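Local coordinates for alpha-hemoglobin-stabilizing protein (Homo sapiens, PDB 1Z8U) that acts as a chaperone in developing red blood cells, protecting free alpha-hemoglobin from precipitation and harmful aggregation, at residues A[24-27]-A[28-31]; A[30-33]-A[34-38]; A[41-44]-A[45-48]. The protein carries 1 engineered substitution. One frame throughout, in Å; residues are numbered along the deposited sequence.

How the contacts relate
The three contacts follow the chain from the loop after helix 5-23 into the middle of helix 34-52, within a three-helix protein. Contact 1 forms a short turn in that loop. Contact 2 shares Ala30 and Leu31 with it and caps the start of helix 34-52, with its centre about 10 Å from the centre of contact 1. Contact 3 lies farther along the same helix, its centre about 14 Å from that of contact 2 and about 17 Å from that of contact 1. Even so, Gln25 OE1 of the loop packs 3.5 Å from Trp44 CH2 of contact 3. Residues of all three contacts reach a chain of another protein, probably the alpha-hemoglobin client.

Contact 1: A[24-27]-A[28-31]; sequences QQVF and NDAL. Engineered in segment 28-31: Ala30 (natural residue Pro).
Val26 meets Asp29 twice, through its backbone oxygen and through a methyl. Val26 O accepts from Asp29 N at 2.7 Å, closing a single 3-10 turn over Phe27 and Asn28, although the position of that nitrogen is not quite certain. With Val26 CG1 beside the backbone N (chi1 -75°), CG2 falls between the backbone N and the carbonyl carbon, and the two side chains cross at a slant. The CG2 methyl is pressed close, 3.0 Å from Asp29 OD2 and 3.7 Å from Asp29 CB. A glycine in place of Asp29 would take away both atoms and would probably leave the Val26 methyl uncovered and the turn freer to flex. Water 1 links the ends of the turn weakly, 3.4 Å from Val26 O and 2.7 Å from Asp29 O. Next comes Phe27, whose oxygen lies 3.5 Å from CB of Ala30, an engineered residue where the natural chain has proline. The Phe27 CB points away from residues 28-31. The loop leaves helix 5-23, where Gln25 NE2 bonds back to Leu21 O, and leans on helix 60-86: the Phe27 ring meets Tyr85 edge-to-face and Phe88 just beyond that helix, Ala30 rests on Tyr85, and Gln25 packs on Phe81.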
# COMPACT_ATOMS: atom_id res chain seq x y z
N GLN A 24 -9.29 2.13 -8.61
CA GLN A 24 -8.45 1.22 -9.37
C GLN A 24 -8.39 -0.16 -8.75
O GLN A 24 -7.80 -1.07 -9.33
CB GLN A 24 -7.03 1.78 -9.52
CG GLN A 24 -6.30 2.06 -8.21
CD GLN A 24 -4.88 2.55 -8.42
OE1 GLN A 24 -4.60 3.28 -9.37
NE2 GLN A 24 -3.99 2.16 -7.52
N GLN A 25 -9.01 -0.33 -7.59
CA GLN A 25 -8.99 -1.63 -6.91
C GLN A 25 -9.76 -2.73 -7.65
O GLN A 25 -10.92 -2.56 -8.02
CB GLN A 25 -9.56 -1.47 -5.49
CG GLN A 25 -8.78 -0.49 -4.62
CD GLN A 25 -7.36 -0.94 -4.34
OE1 GLN A 25 -7.12 -2.09 -3.94
NE2 GLN A 25 -6.40 -0.04 -4.54
N VAL A 26 -9.09 -3.87 -7.86
CA VAL A 26 -9.69 -5.01 -8.55
C VAL A 26 -10.04 -6.12 -7.56
O VAL A 26 -9.20 -6.94 -7.19
CB VAL A 26 -8.72 -5.58 -9.61
CG1 VAL A 26 -8.68 -4.67 -10.82
CG2 VAL A 26 -7.31 -5.70 -9.02
N PHE A 27 -11.30 -6.14 -7.13
CA PHE A 27 -11.75 -7.12 -6.16
C PHE A 27 -11.36 -8.57 -6.41
O PHE A 27 -11.04 -9.28 -5.47
CB PHE A 27 -13.27 -7.02 -5.98
CG PHE A 27 -13.72 -5.78 -5.26
CD1 PHE A 27 -12.80 -4.85 -4.79
CD2 PHE A 27 -15.08 -5.54 -5.06
CE1 PHE A 27 -13.22 -3.70 -4.12
CE2 PHE A 27 -15.50 -4.39 -4.39
CZ PHE A 27 -14.57 -3.47 -3.92
N ASN A 28 -11.36 -9.02 -7.66
CA ASN A 28 -10.99 -10.41 -7.92
C ASN A 28 -9.57 -10.69 -7.46
O ASN A 28 -9.11 -11.84 -7.48
CB ASN A 28 -11.13 -10.76 -9.40
CG ASN A 28 -12.47 -11.40 -9.72
OD1 ASN A 28 -12.86 -12.38 -9.08
ND2 ASN A 28 -13.16 -10.86 -10.72
N ASP A 29 -8.88 -9.64 -7.03
CA ASP A 29 -7.51 -9.77 -6.56
C ASP A 29 -7.34 -9.23 -5.13
O ASP A 29 -6.47 -8.39 -4.87
CB ASP A 29 -6.57 -9.02 -7.51
CG ASP A 29 -6.76 -9.43 -8.97
OD1 ASP A 29 -6.70 -10.64 -9.26
OD2 ASP A 29 -6.96 -8.54 -9.82
N ALA A 30 -8.17 -9.71 -4.21
CA ALA A 30 -8.11 -9.28 -2.82
C ALA A 30 -7.78 -10.40 -1.83
O ALA A 30 -6.90 -10.25 -0.99
CB ALA A 30 -9.42 -8.61 -2.42
N LEU A 31 -8.49 -11.53 -1.96
CA LEU A 31 -8.31 -12.69 -1.08
C LEU A 31 -8.13 -12.29 0.38
O LEU A 31 -7.76 -13.12 1.22
CB LEU A 31 -7.13 -13.55 -1.51
CG LEU A 31 -7.28 -14.38 -2.79
CD1 LEU A 31 -5.98 -15.14 -3.07
CD2 LEU A 31 -8.45 -15.33 -2.65
O HOH W 1 -8.05 -6.28 -4.10

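Contact 2: A[30-33]-A[34-38]. Engineered in segment 30-33: Ala30 (natural residue Pro).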
# COMPACT_ATOMS: atom_id res chain seq x y z
N ALA A 30 -8.17 -9.71 -4.21
CA ALA A 30 -8.11 -9.28 -2.82
C ALA A 30 -7.78 -10.40 -1.83
O ALA A 30 -6.90 -10.25 -0.99
CB ALA A 30 -9.42 -8.61 -2.42
N LEU A 31 -8.49 -11.53 -1.96
CA LEU A 31 -8.31 -12.69 -1.08
C LEU A 31 -8.13 -12.29 0.38
O LEU A 31 -7.76 -13.12 1.22
CB LEU A 31 -7.13 -13.55 -1.51
CG LEU A 31 -7.28 -14.38 -2.79
CD1 LEU A 31 -5.98 -15.14 -3.07
CD2 LEU A 31 -8.45 -15.33 -2.65
N VAL A 32 -8.38 -11.02 0.68
CA VAL A 32 -8.27 -10.53 2.04
C VAL A 32 -9.68 -10.55 2.62
O VAL A 32 -10.66 -10.35 1.90
CB VAL A 32 -7.69 -9.10 2.06
CG1 VAL A 32 -8.60 -8.16 1.31
CG2 VAL A 32 -7.50 -8.64 3.48
N SER A 33 -9.79 -10.80 3.92
CA SER A 33 -11.09 -10.85 4.57
C SER A 33 -11.69 -9.45 4.73
O SER A 33 -11.01 -8.44 4.55
CB SER A 33 -10.95 -11.52 5.94
OG SER A 33 -10.19 -10.71 6.83
N GLU A 34 -12.97 -9.40 5.07
CA GLU A 34 -13.64 -8.12 5.27
C GLU A 34 -12.96 -7.38 6.42
O GLU A 34 -12.78 -6.16 6.39
CB GLU A 34 -15.12 -8.36 5.61
CG GLU A 34 -15.93 -7.10 5.91
CD GLU A 34 -17.35 -7.40 6.34
OE1 GLU A 34 -18.10 -7.99 5.54
OE2 GLU A 34 -17.71 -7.04 7.48
N GLU A 35 -12.59 -8.17 7.42
CA GLU A 35 -11.92 -7.68 8.61
C GLU A 35 -10.60 -6.98 8.26
O GLU A 35 -10.33 -5.87 8.74
CB GLU A 35 -11.66 -8.85 9.55
CG GLU A 35 -11.64 -8.50 11.02
CD GLU A 35 -11.20 -9.68 11.87
OE1 GLU A 35 -11.44 -9.65 13.10
OE2 GLU A 35 -10.62 -10.63 11.30
N ASP A 36 -9.79 -7.62 7.42
CA ASP A 36 -8.51 -7.03 7.04
C ASP A 36 -8.66 -5.96 5.97
O ASP A 36 -7.85 -5.04 5.91
CB ASP A 36 -7.51 -8.09 6.56
CG ASP A 36 -7.25 -9.15 7.60
OD1 ASP A 36 -7.02 -8.80 8.77
OD2 ASP A 36 -7.27 -10.34 7.23
N MET A 37 -9.67 -6.07 5.12
CA MET A 37 -9.86 -5.03 4.12
C MET A 37 -10.11 -3.72 4.87
O MET A 37 -9.72 -2.65 4.41
CB MET A 37 -11.04 -5.33 3.21
CG MET A 37 -11.34 -4.21 2.20
SD MET A 37 -9.92 -3.77 1.16
CE MET A 37 -10.19 -4.82 -0.27
N VAL A 38 -10.75 -3.81 6.03
CA VAL A 38 -11.00 -2.61 6.83
C VAL A 38 -9.67 -2.03 7.30
O VAL A 38 -9.44 -0.83 7.20
CB VAL A 38 -11.88 -2.90 8.06
CG1 VAL A 38 -11.91 -1.68 8.99
CG2 VAL A 38 -13.29 -3.24 7.60
O HOH W 2 -7.58 -11.81 4.97
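Asp36 folds back on Ser33, and its side chain can be followed outward atom by atom. CB stands 3.8 Å from Ser33 OG. CG, set beside the backbone N by a chi1 of -58°, comes to 3.4 Å of the same oxygen. At the tip, OD2 accepts a weak hydrogen bond from Ser33 OG at 3.0 Å and a second bond from water 2 at 2.7 Å. That water accepts in turn from Ser33 N at 2.6 Å, so the carboxylate reaches the serine backbone through a bridge. Ser33 OG does double duty, also accepting from Asp36 N at 3.2 Å in a fairly straight bond (159°). Behind the cap, Met37 N donates to Ser33 O at 2.8 Å and starts the regular helical bonding. The Met37 chain bends beyond CG and carries CE to 4.0 Å from Val32 CG1, the two side chains crossing at about a right angle. Met37 also packs on Phe81 and Tyr85 of helix 60-86, and Tyr85 OH bonds to Val32 O. Ser33 is thus the N-cap of helix 34-52. Its exchange with Asp36 resembles a capping box in which the return bond, from the serine N-H to the aspartate side chain, runs through a water.

Contact 3: A[41-44]-A[45-48]; sequences VEDW and MNFY
Val41 and Met45 sit one turn apart on helix 34-52, the middle helix along the chain of a three-helix bundle, and the eight residues show plain alpha-helical i to i+4 bonding. Among the backbone bonds, Met45 N reaches Val41 O at 2.9 Å, in the carbonyl plane. Asn46 N to Glu42 O is shorter, 2.7 Å, and nearly straight (170°); Phe47 N bonds to Asp43 O somewhat less straight. The apolar contact is made by Met45, whose chain runs out extended and then bends at chi3 (-96°), pressing CE tightly against Val41 CG1 at 3.4 Å. Beyond this pair, Phe81, Leu74 and Ala78 of helix 60-86 pack on the same two residues. Of the polar side chains, Glu42 OE2 and Asn46 ND2 come within 2.5 Å, but the angle is poor for a hydrogen bond and the carboxylate and amide planes are 64° apart. Asp43 OD1 bonds to a polar side chain on the chain of another protein, and the Trp44 and Phe47 rings also meet side chains of that chain. Last comes the aromatic neighbour of one carbonyl: Trp44 O takes Tyr48 N at 3.1 Å and, obliquely to the ring, lies just 3.1 Å from Tyr48 CD1.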
# COMPACT_ATOMS: atom_id res chain seq x y z
N VAL A 41 -7.83 -0.33 4.37
CA VAL A 41 -8.41 0.99 4.11
C VAL A 41 -8.10 2.00 5.21
O VAL A 41 -7.75 3.14 4.91
CB VAL A 41 -9.95 0.91 3.88
CG1 VAL A 41 -10.54 2.32 3.62
CG2 VAL A 41 -10.25 0.01 2.70
N GLU A 42 -8.22 1.60 6.47
CA GLU A 42 -7.91 2.55 7.53
C GLU A 42 -6.45 2.97 7.46
O GLU A 42 -6.13 4.12 7.78
CB GLU A 42 -8.23 1.98 8.91
CG GLU A 42 -9.16 2.89 9.73
CD GLU A 42 -8.51 4.19 10.20
OE1 GLU A 42 -9.23 5.05 10.77
OE2 GLU A 42 -7.29 4.36 10.00
N ASP A 43 -5.57 2.06 7.03
CA ASP A 43 -4.16 2.40 6.90
C ASP A 43 -4.03 3.43 5.78
O ASP A 43 -3.28 4.41 5.89
CB ASP A 43 -3.32 1.17 6.57
CG ASP A 43 -3.01 0.32 7.79
OD1 ASP A 43 -2.43 -0.77 7.63
OD2 ASP A 43 -3.33 0.75 8.92
N TRP A 44 -4.78 3.23 4.71
CA TRP A 44 -4.77 4.17 3.60
C TRP A 44 -5.27 5.54 4.04
O TRP A 44 -4.76 6.56 3.59
CB TRP A 44 -5.64 3.67 2.45
CG TRP A 44 -5.09 2.46 1.76
CD1 TRP A 44 -3.79 2.03 1.77
CD2 TRP A 44 -5.80 1.57 0.90
NE1 TRP A 44 -3.66 0.93 0.97
CE2 TRP A 44 -4.88 0.62 0.42
CE3 TRP A 44 -7.14 1.48 0.49
CZ2 TRP A 44 -5.25 -0.41 -0.46
CZ3 TRP A 44 -7.51 0.47 -0.38
CH2 TRP A 44 -6.56 -0.47 -0.85
N MET A 45 -6.25 5.57 4.93
CA MET A 45 -6.76 6.86 5.41
C MET A 45 -5.78 7.48 6.40
O MET A 45 -5.47 8.66 6.31
CB MET A 45 -8.16 6.71 6.02
CG MET A 45 -9.21 6.42 4.96
SD MET A 45 -10.91 6.46 5.53
CE MET A 45 -11.21 4.73 5.85
N ASN A 46 -5.27 6.68 7.33
CA ASN A 46 -4.29 7.20 8.28
C ASN A 46 -3.21 7.85 7.42
O ASN A 46 -2.80 8.98 7.65
CB ASN A 46 -3.68 6.06 9.11
CG ASN A 46 -4.62 5.56 10.19
OD1 ASN A 46 -4.33 4.57 10.88
ND2 ASN A 46 -5.75 6.24 10.36
N PHE A 47 -2.78 7.10 6.41
CA PHE A 47 -1.76 7.53 5.47
C PHE A 47 -2.02 8.93 4.92
O PHE A 47 -1.16 9.80 5.03
CB PHE A 47 -1.67 6.50 4.32
CG PHE A 47 -0.95 6.99 3.11
CD1 PHE A 47 -1.49 6.79 1.84
CD2 PHE A 47 0.26 7.69 3.23
CE1 PHE A 47 -0.86 7.28 0.71
CE2 PHE A 47 0.90 8.18 2.10
CZ PHE A 47 0.35 7.98 0.83
N TYR A 48 -3.18 9.15 4.32
CA TYR A 48 -3.53 10.47 3.77
C TYR A 48 -3.54 11.55 4.84
O TYR A 48 -3.05 12.66 4.62
CB TYR A 48 -4.90 10.44 3.09
CG TYR A 48 -4.88 9.95 1.67
CD1 TYR A 48 -4.37 8.69 1.36
CD2 TYR A 48 -5.38 10.74 0.63
CE1 TYR A 48 -4.36 8.22 0.05
CE2 TYR A 48 -5.37 10.27 -0.69
CZ TYR A 48 -4.86 9.01 -0.97
OH TYR A 48 -4.88 8.51 -2.25